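Side-chain contacts in AAA ATPase, central region (Enterococcus faecium, PDB 2R9G), which probably hydrolyses ATP as an AAA+ ATPase of the MgsA family, the part studied here being its C-terminal fragment, which assembles as four copies: residues Phe21-Ser24 with Ile25-Ser28; Val30-Ala33 with Leu34-Ala38; Gly186-Tyr189 with Tyr190-Glu194. All coordinates share one frame; numbering follows the deposited sequence. Where two conformers were deposited one is given.

Contact 1. Residues Phe21-Ser24 with Ile25-Ser28; sequences FQKS and IRGS
The carbonyl oxygen of Gln-22 takes a nearly straight hydrogen bond from the backbone N of Arg-26, O to N 3.0 Å with an N-H...O angle of 163°. Phe-21 O receives Ile-25 N in the same way, whereas the bond from Gly-27 N to Lys-23 O is weak, as the helix ends there. Ser-28, at positive phi, is the C-prime residue of a Schellman motif, with Asp-29 N bonded to Ser-24 O and Ser-28 N to Ile-25 O.

Phe-21 and Ile-25 point the same way. Methyl CD1 of Ile-25 sits over the face of the Phe-21 ring, 4.0 Å from its centroid, a CH-pi contact between apolar, buried residues that pack on Leu-53 of helix 46-61 and Val-95 of helix 88-100. On the polar flank the CG of Gln-22 lies over one face of the Arg-26 guanidinium, NH1 being 3.5 Å from CG. The bend at chi3 (-69°) folds the arginine back along the helix toward that glutamine. Gln-22 NE2 and Arg-26 NH1 come within 3.1 Å, but both are donors and do not bond.

Acids of helix 46-61 take them instead: Arg-26 makes salt bridges from NE to Asp-60 and NH1 to Glu-59, Gln-22 NE2 hydrogen-bonds Asp-60 and, weakly, Glu-59, and Arg-26 NH2 bonds Tyr-147 OH of the second subunit. The two carboxylates probably offset the buried guanidinium's charge and fix its position.

Contact 2. Residues Val30-Ala33 with Leu34-Ala38; sequences VDAA and LHYLA
Val-30 and Leu-34 lie side by side one helical turn apart, pointing the same way, with CG1 of Val-30 3.9 Å from CD1 of Leu-34. Both are branched aliphatics, suited to a continuous greasy strip; the valine CG1, anti to the backbone N (chi1 -176°), is the methyl turned to the leucine, whose CD1 comes back nearly half a turn to meet it. Leu-34 N bonds Val-30 O at 2.9 Å.

The far side of the helix carries the aromatic rings. Tyr-36 has its CG beside the backbone N (chi1 -66°), which lays the ring back over the preceding turn: CD2 comes within 2.9 Å of Ala-32 O, and that same oxygen accepts the backbone N of Tyr-36. Ala-32 offers little more than a methyl, its CB 4.4 Å from CE2 of the tyrosine, and a small residue suits a place where a ring leans across. Over one face of the Tyr-36 ring, CD2 of the preceding His-35 stands 3.5 Å above the centre, so an imidazole edge meets a phenol face. His-35 NE2 is hydrogen-bonded to Arg-39 NH1, one turn on, which helps fix the imidazole's rotation. In the second subunit, Tyr-162 O bonds Tyr-36 OH, the backbone N-H groups of Tyr-172 and Tyr-173 both reach Asp-31 OD1, and Tyr-189 OH is bonded to Asp-31 OD2.

Helix 30-43 is thus packed between helix 14-26, where Ala-32, Ala-33 and Tyr-36 lie against Ser-24, Ile-25 and Ala-20, helix 88-100, where Val-30 meets Val-96, Cys-99 and Leu-100 and Ala-33 meets Cys-99, and the second subunit.

Contact 3. Residues Gly186-Tyr189 with Tyr190-Glu194; sequences GQQY and YRIKE
Gln-188 OE1 and Arg-191 NH1 form the shortest polar bond between the two segments, 2.7 Å long with an N-H...O angle of 141°. The oxygen lies close to the guanidinium plane, whereas the nitrogen stands 34° out of the carbonyl plane of the amide. Bends in both chains make the meeting possible: Gln-188 turns at chi2 and Arg-191 at chi3, folding the long arginine back toward the start of the helix. A glutamine three residues earlier can supply a neutral acceptor, and the guanidinium also passes one face over the backbone of Gln-187. Ordinary helical bonds run beneath, among them Ile-192 N to Gln-188 O at 3.0 Å.

The NE2 end of the Gln-188 amide packs on the buried CD1 of Ile-192, 3.5 Å away. On the buried flank Tyr-189 carries the packing. With CG anti to the backbone N (chi1 -176°), its ring is turned so that the CD2 edge meets the face of Tyr-190, and the two form a T-shaped pair, centroids 5.4 Å apart. Farther out, the aliphatic end of Lys-193 lies across the phenol, CE 3.4 Å from Tyr-189 OH. The lysine NZ has a weak hydrogen bond to Gln-171.

The Tyr-189 hydroxyl is hydrogen-bonded to Asp-31 OD2 of the third subunit, and the ring also makes an edge-to-face pair with Tyr-173 of its own chain. Tyrosine suits this place because it offers both a broad apolar ring and a polar end. An amphipathic helix shows such spacing: i to i+3 for Gln-188 with Arg-191, i to i+4 for Gln-188 with Ile-192 and Tyr-189 with Lys-193, joined by consecutive tyrosines, one flank exposed and the other set into a subunit interface.

Overall arrangement
Contacts 1 and 2 are neighbours in sequence and space: contact 1 spans the end of helix 14-26 and contact 2 the beginning of helix 30-43, their centres 9 Å apart and their side chains touching. Contact 3, on helix 180-195, comes far later in the chain; its centre is 31 Å from that of contact 1 and 38 Å from that of contact 2, on the opposite side of the chain's centre from contact 2. The tetramer brings such distant parts together: the late helix of one subunit packs against the first two contacts of another, consistent with a helical, strand-free region with long loops that serves oligomerisation.

Contact 1. Residues Phe21-Ser24 with Ile25-Ser28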
loop_
_atom_site.group_PDB
_atom_site.type_symbol
_atom_site.label_atom_id
_atom_site.label_comp_id
_atom_site.label_asym_id
_atom_site.label_seq_id
_atom_site.Cartn_x
_atom_site.Cartn_y
_atom_site.Cartn_z
ATOM N N PHE C 21 7.171 23.806 7.584
ATOM C CA PHE C 21 7.269 22.391 7.225
ATOM C C PHE C 21 6.402 22.038 6.005
ATOM O O PHE C 21 6.911 21.479 5.038
ATOM C CB PHE C 21 6.900 21.538 8.459
ATOM C CG PHE C 21 6.966 20.037 8.248
ATOM C CD1 PHE C 21 8.122 19.423 7.787
ATOM C CD2 PHE C 21 5.879 19.237 8.588
ATOM C CE1 PHE C 21 8.181 18.044 7.631
ATOM C CE2 PHE C 21 5.927 17.852 8.436
ATOM C CZ PHE C 21 7.082 17.256 7.950
ATOM N N GLN C 22 5.107 22.370 6.051
ATOM C CA GLN C 22 4.206 22.139 4.913
ATOM C C GLN C 22 4.636 22.891 3.641
ATOM O O GLN C 22 4.637 22.319 2.540
ATOM C CB GLN C 22 2.737 22.437 5.280
ATOM C CG GLN C 22 1.793 22.523 4.064
ATOM C CD GLN C 22 0.375 22.024 4.310
ATOM O OE1 GLN C 22 -0.130 22.047 5.430
ATOM N NE2 GLN C 22 -0.279 21.580 3.244
ATOM N N LYS C 23 5.026 24.152 3.817
ATOM C CA LYS C 23 5.433 25.007 2.702
ATOM C C LYS C 23 6.745 24.545 2.050
ATOM O O LYS C 23 6.891 24.617 0.822
ATOM C CB LYS C 23 5.496 26.474 3.145
ATOM C CG LYS C 23 4.117 27.070 3.455
ATOM C CD LYS C 23 4.219 28.416 4.151
ATOM C CE LYS C 23 2.877 29.142 4.176
ATOM N NZ LYS C 23 1.903 28.510 5.118
ATOM N N SER C 24 7.682 24.051 2.864
ATOM C CA SER C 24 8.938 23.466 2.359
ATOM C C SER C 24 8.719 22.212 1.506
ATOM O O SER C 24 9.321 22.080 0.441
ATOM C CB SER C 24 9.903 23.122 3.504
ATOM O OG SER C 24 10.310 24.267 4.233
ATOM N N ILE C 25 7.869 21.298 1.974
ATOM C CA ILE C 25 7.586 20.063 1.229
ATOM C C ILE C 25 6.836 20.380 -0.060
ATOM O O ILE C 25 7.260 19.957 -1.137
ATOM C CB ILE C 25 6.819 18.994 2.072
ATOM C CG1 ILE C 25 7.619 18.617 3.317
ATOM C CG2 ILE C 25 6.567 17.753 1.231
ATOM C CD1 ILE C 25 6.976 17.586 4.226
ATOM N N ARG C 26 5.759 21.160 0.060
ATOM C CA ARG C 26 5.011 21.703 -1.089
ATOM C C ARG C 26 5.950 22.378 -2.098
ATOM O O ARG C 26 5.777 22.245 -3.319
ATOM C CB ARG C 26 3.941 22.681 -0.586
ATOM C CG ARG C 26 3.067 23.349 -1.644
ATOM C CD ARG C 26 2.263 24.495 -1.026
ATOM N NE ARG C 26 1.218 24.062 -0.088
ATOM C CZ ARG C 26 0.792 24.771 0.958
ATOM N NH1 ARG C 26 -0.172 24.292 1.736
ATOM N NH2 ARG C 26 1.319 25.958 1.235
ATOM N N GLY C 27 6.976 23.045 -1.571
ATOM C CA GLY C 27 7.933 23.785 -2.382
ATOM C C GLY C 27 9.153 23.040 -2.875
ATOM O O GLY C 27 10.072 23.657 -3.432
ATOM N N SER C 28 9.159 21.722 -2.655
ATOM C CA SER C 28 10.191 20.794 -3.145
ATOM C C SER C 28 11.592 21.004 -2.566
ATOM O O SER C 28 12.591 20.646 -3.191
ATOM C CB SER C 28 10.224 20.736 -4.688
ATOM O OG SER C 28 8.971 20.337 -5.227
#

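Contact 2. Residues Val30-Ala33 with Leu34-Ala38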
loop_
_atom_site.group_PDB
_atom_site.type_symbol
_atom_site.label_atom_id
_atom_site.label_comp_id
_atom_site.label_asym_id
_atom_site.label_seq_id
_atom_site.Cartn_x
_atom_site.Cartn_y
_atom_site.Cartn_z
ATOM N N VAL C 30 13.929 19.696 -0.009
ATOM C CA VAL C 30 14.236 18.583 0.907
ATOM C C VAL C 30 14.908 19.062 2.193
ATOM O O VAL C 30 14.473 18.715 3.291
ATOM C CB VAL C 30 15.144 17.517 0.245
ATOM C CG1 VAL C 30 15.361 16.353 1.181
ATOM C CG2 VAL C 30 14.538 17.029 -1.034
ATOM N N ASP C 31 15.948 19.880 2.044
ATOM C CA ASP C 31 16.798 20.287 3.165
ATOM C C ASP C 31 16.066 21.154 4.171
ATOM O O ASP C 31 16.255 21.003 5.375
ATOM C CB ASP C 31 18.048 20.994 2.645
ATOM C CG ASP C 31 18.861 20.115 1.716
ATOM O OD1 ASP C 31 19.323 19.046 2.173
ATOM O OD2 ASP C 31 19.022 20.484 0.531
ATOM N N ALA C 32 15.216 22.047 3.669
ATOM C CA ALA C 32 14.404 22.898 4.525
ATOM C C ALA C 32 13.330 22.087 5.224
ATOM O O ALA C 32 13.069 22.294 6.402
ATOM C CB ALA C 32 13.791 24.023 3.732
ATOM N N ALA C 33 12.725 21.144 4.504
ATOM C CA ALA C 33 11.695 20.277 5.088
ATOM C C ALA C 33 12.260 19.374 6.170
ATOM O O ALA C 33 11.602 19.124 7.184
ATOM C CB ALA C 33 11.016 19.460 4.020
ATOM N N LEU C 34 13.485 18.903 5.963
ATOM C CA LEU C 34 14.163 18.069 6.946
ATOM C C LEU C 34 14.601 18.881 8.154
ATOM O O LEU C 34 14.585 18.379 9.276
ATOM C CB LEU C 34 15.336 17.320 6.317
ATOM C CG LEU C 34 14.939 16.147 5.404
ATOM C CD1 LEU C 34 16.179 15.486 4.868
ATOM C CD2 LEU C 34 14.061 15.113 6.111
ATOM N N HIS C 35 14.961 20.143 7.919
ATOM C CA HIS C 35 15.258 21.070 9.000
ATOM C C HIS C 35 14.042 21.287 9.893
ATOM O O HIS C 35 14.153 21.201 11.119
ATOM C CB HIS C 35 15.747 22.412 8.455
ATOM C CG HIS C 35 15.642 23.526 9.447
ATOM N ND1 HIS C 35 16.469 23.618 10.545
ATOM C CD2 HIS C 35 14.787 24.569 9.531
ATOM C CE1 HIS C 35 16.138 24.680 11.254
ATOM N NE2 HIS C 35 15.119 25.274 10.662
ATOM N N TYR C 36 12.887 21.555 9.281
ATOM C CA TYR C 36 11.655 21.771 10.043
ATOM C C TYR C 36 11.108 20.503 10.672
ATOM O O TYR C 36 10.539 20.567 11.763
ATOM C CB TYR C 36 10.584 22.499 9.222
ATOM C CG TYR C 36 11.006 23.909 8.882
ATOM C CD1 TYR C 36 11.220 24.859 9.887
ATOM C CD2 TYR C 36 11.232 24.282 7.564
ATOM C CE1 TYR C 36 11.636 26.157 9.574
ATOM C CE2 TYR C 36 11.651 25.558 7.240
ATOM C CZ TYR C 36 11.845 26.491 8.241
ATOM O OH TYR C 36 12.243 27.754 7.893
ATOM N N LEU C 37 11.296 19.357 10.009
ATOM C CA LEU C 37 10.948 18.071 10.623
ATOM C C LEU C 37 11.769 17.862 11.895
ATOM O O LEU C 37 11.217 17.496 12.938
ATOM C CB LEU C 37 11.109 16.891 9.651
ATOM C CG LEU C 37 10.965 15.460 10.206
ATOM C CD1 LEU C 37 9.638 15.239 10.947
ATOM C CD2 LEU C 37 11.139 14.428 9.112
ATOM N N ALA C 38 13.070 18.144 11.796
ATOM C CA ALA C 38 14.003 18.028 12.909
ATOM C C ALA C 38 13.591 18.860 14.124
ATOM O O ALA C 38 13.669 18.385 15.249
ATOM C CB ALA C 38 15.392 18.393 12.458
#

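Contact 3. Residues Gly186-Tyr189 with Tyr190-Glu194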
loop_
_atom_site.group_PDB
_atom_site.type_symbol
_atom_site.label_atom_id
_atom_site.label_comp_id
_atom_site.label_asym_id
_atom_site.label_seq_id
_atom_site.Cartn_x
_atom_site.Cartn_y
_atom_site.Cartn_z
ATOM N N GLY C 186 -6.045 12.622 -16.614
ATOM C CA GLY C 186 -6.484 13.773 -17.389
ATOM C C GLY C 186 -6.891 13.424 -18.802
ATOM O O GLY C 186 -7.882 13.956 -19.304
ATOM N N GLN C 187 -6.130 12.526 -19.431
ATOM C CA GLN C 187 -6.466 11.996 -20.752
ATOM C C GLN C 187 -7.827 11.320 -20.725
ATOM O O GLN C 187 -8.663 11.598 -21.579
ATOM C CB GLN C 187 -5.399 11.026 -21.248
ATOM C CG GLN C 187 -4.176 11.700 -21.850
ATOM C CD GLN C 187 -2.907 10.870 -21.676
ATOM O OE1 GLN C 187 -2.963 9.661 -21.432
ATOM N NE2 GLN C 187 -1.754 11.523 -21.792
ATOM N N GLN C 188 -8.050 10.468 -19.724
ATOM C CA GLN C 188 -9.340 9.800 -19.532
ATOM C C GLN C 188 -10.476 10.795 -19.298
ATOM O O GLN C 188 -11.548 10.656 -19.877
ATOM C CB GLN C 188 -9.254 8.760 -18.406
ATOM C CG GLN C 188 -10.514 7.913 -18.195
ATOM C CD GLN C 188 -10.903 7.068 -19.406
ATOM O OE1 GLN C 188 -10.062 6.676 -20.218
ATOM N NE2 GLN C 188 -12.192 6.776 -19.519
ATOM N N TYR C 189 -10.212 11.815 -18.484
ATOM C CA TYR C 189 -11.155 12.909 -18.236
ATOM C C TYR C 189 -11.630 13.613 -19.523
ATOM O O TYR C 189 -12.829 13.812 -19.721
ATOM C CB TYR C 189 -10.542 13.917 -17.247
ATOM C CG TYR C 189 -11.469 15.041 -16.840
ATOM C CD1 TYR C 189 -12.476 14.828 -15.897
ATOM C CD2 TYR C 189 -11.332 16.321 -17.388
ATOM C CE1 TYR C 189 -13.338 15.854 -15.516
ATOM C CE2 TYR C 189 -12.192 17.358 -17.015
ATOM C CZ TYR C 189 -13.191 17.118 -16.072
ATOM O OH TYR C 189 -14.050 18.129 -15.686
ATOM N N TYR C 190 -10.696 13.970 -20.395
ATOM C CA TYR C 190 -11.052 14.653 -21.636
ATOM C C TYR C 190 -11.638 13.709 -22.683
ATOM O O TYR C 190 -12.488 14.118 -23.477
ATOM C CB TYR C 190 -9.863 15.444 -22.190
ATOM C CG TYR C 190 -9.518 16.639 -21.337
ATOM C CD1 TYR C 190 -8.235 16.807 -20.821
ATOM C CD2 TYR C 190 -10.488 17.594 -21.021
ATOM C CE1 TYR C 190 -7.920 17.906 -20.025
ATOM C CE2 TYR C 190 -10.188 18.692 -20.225
ATOM C CZ TYR C 190 -8.904 18.842 -19.731
ATOM O OH TYR C 190 -8.613 19.931 -18.943
ATOM N N ARG C 191 -11.194 12.451 -22.657
ATOM C CA ARG C 191 -11.738 11.380 -23.496
ATOM C C ARG C 191 -13.234 11.186 -23.238
ATOM O O ARG C 191 -14.011 11.002 -24.177
ATOM C CB ARG C 191 -10.980 10.074 -23.235
ATOM C CG ARG C 191 -11.350 8.896 -24.117
ATOM C CD ARG C 191 -10.478 7.674 -23.808
ATOM N NE ARG C 191 -9.075 7.901 -24.161
ATOM C CZ ARG C 191 -8.055 7.898 -23.301
ATOM N NH1 ARG C 191 -8.249 7.659 -22.008
ATOM N NH2 ARG C 191 -6.825 8.126 -23.742
ATOM N N ILE C 192 -13.624 11.245 -21.964
ATOM C CA ILE C 192 -15.027 11.143 -21.567
ATOM C C ILE C 192 -15.816 12.355 -22.067
ATOM O O ILE C 192 -16.916 12.200 -22.594
ATOM C CB ILE C 192 -15.177 10.917 -20.036
ATOM C CG1 ILE C 192 -14.653 9.523 -19.661
ATOM C CG2 ILE C 192 -16.635 11.081 -19.584
ATOM C CD1 ILE C 192 -14.185 9.387 -18.208
ATOM N N LYS C 193 -15.222 13.542 -21.954
ATOM C CA LYS C 193 -15.838 14.776 -22.456
ATOM C C LYS C 193 -16.049 14.770 -23.971
ATOM O O LYS C 193 -17.028 15.336 -24.460
ATOM C CB LYS C 193 -15.040 16.012 -22.032
ATOM C CG LYS C 193 -15.046 16.247 -20.538
ATOM C CD LYS C 193 -15.042 17.721 -20.178
ATOM C CE LYS C 193 -15.492 17.893 -18.734
ATOM N NZ LYS C 193 -15.889 19.287 -18.398
ATOM N N GLU C 194 -15.138 14.124 -24.698
ATOM C CA GLU C 194 -15.286 13.917 -26.140
ATOM C C GLU C 194 -16.390 12.907 -26.455
ATOM O O GLU C 194 -17.158 13.105 -27.401
ATOM C CB GLU C 194 -13.967 13.466 -26.772
ATOM C CG GLU C 194 -12.906 14.555 -26.850
ATOM C CD GLU C 194 -11.513 14.009 -27.157
ATOM O OE1 GLU C 194 -11.410 12.871 -27.671
ATOM O OE2 GLU C 194 -10.520 14.720 -26.880
#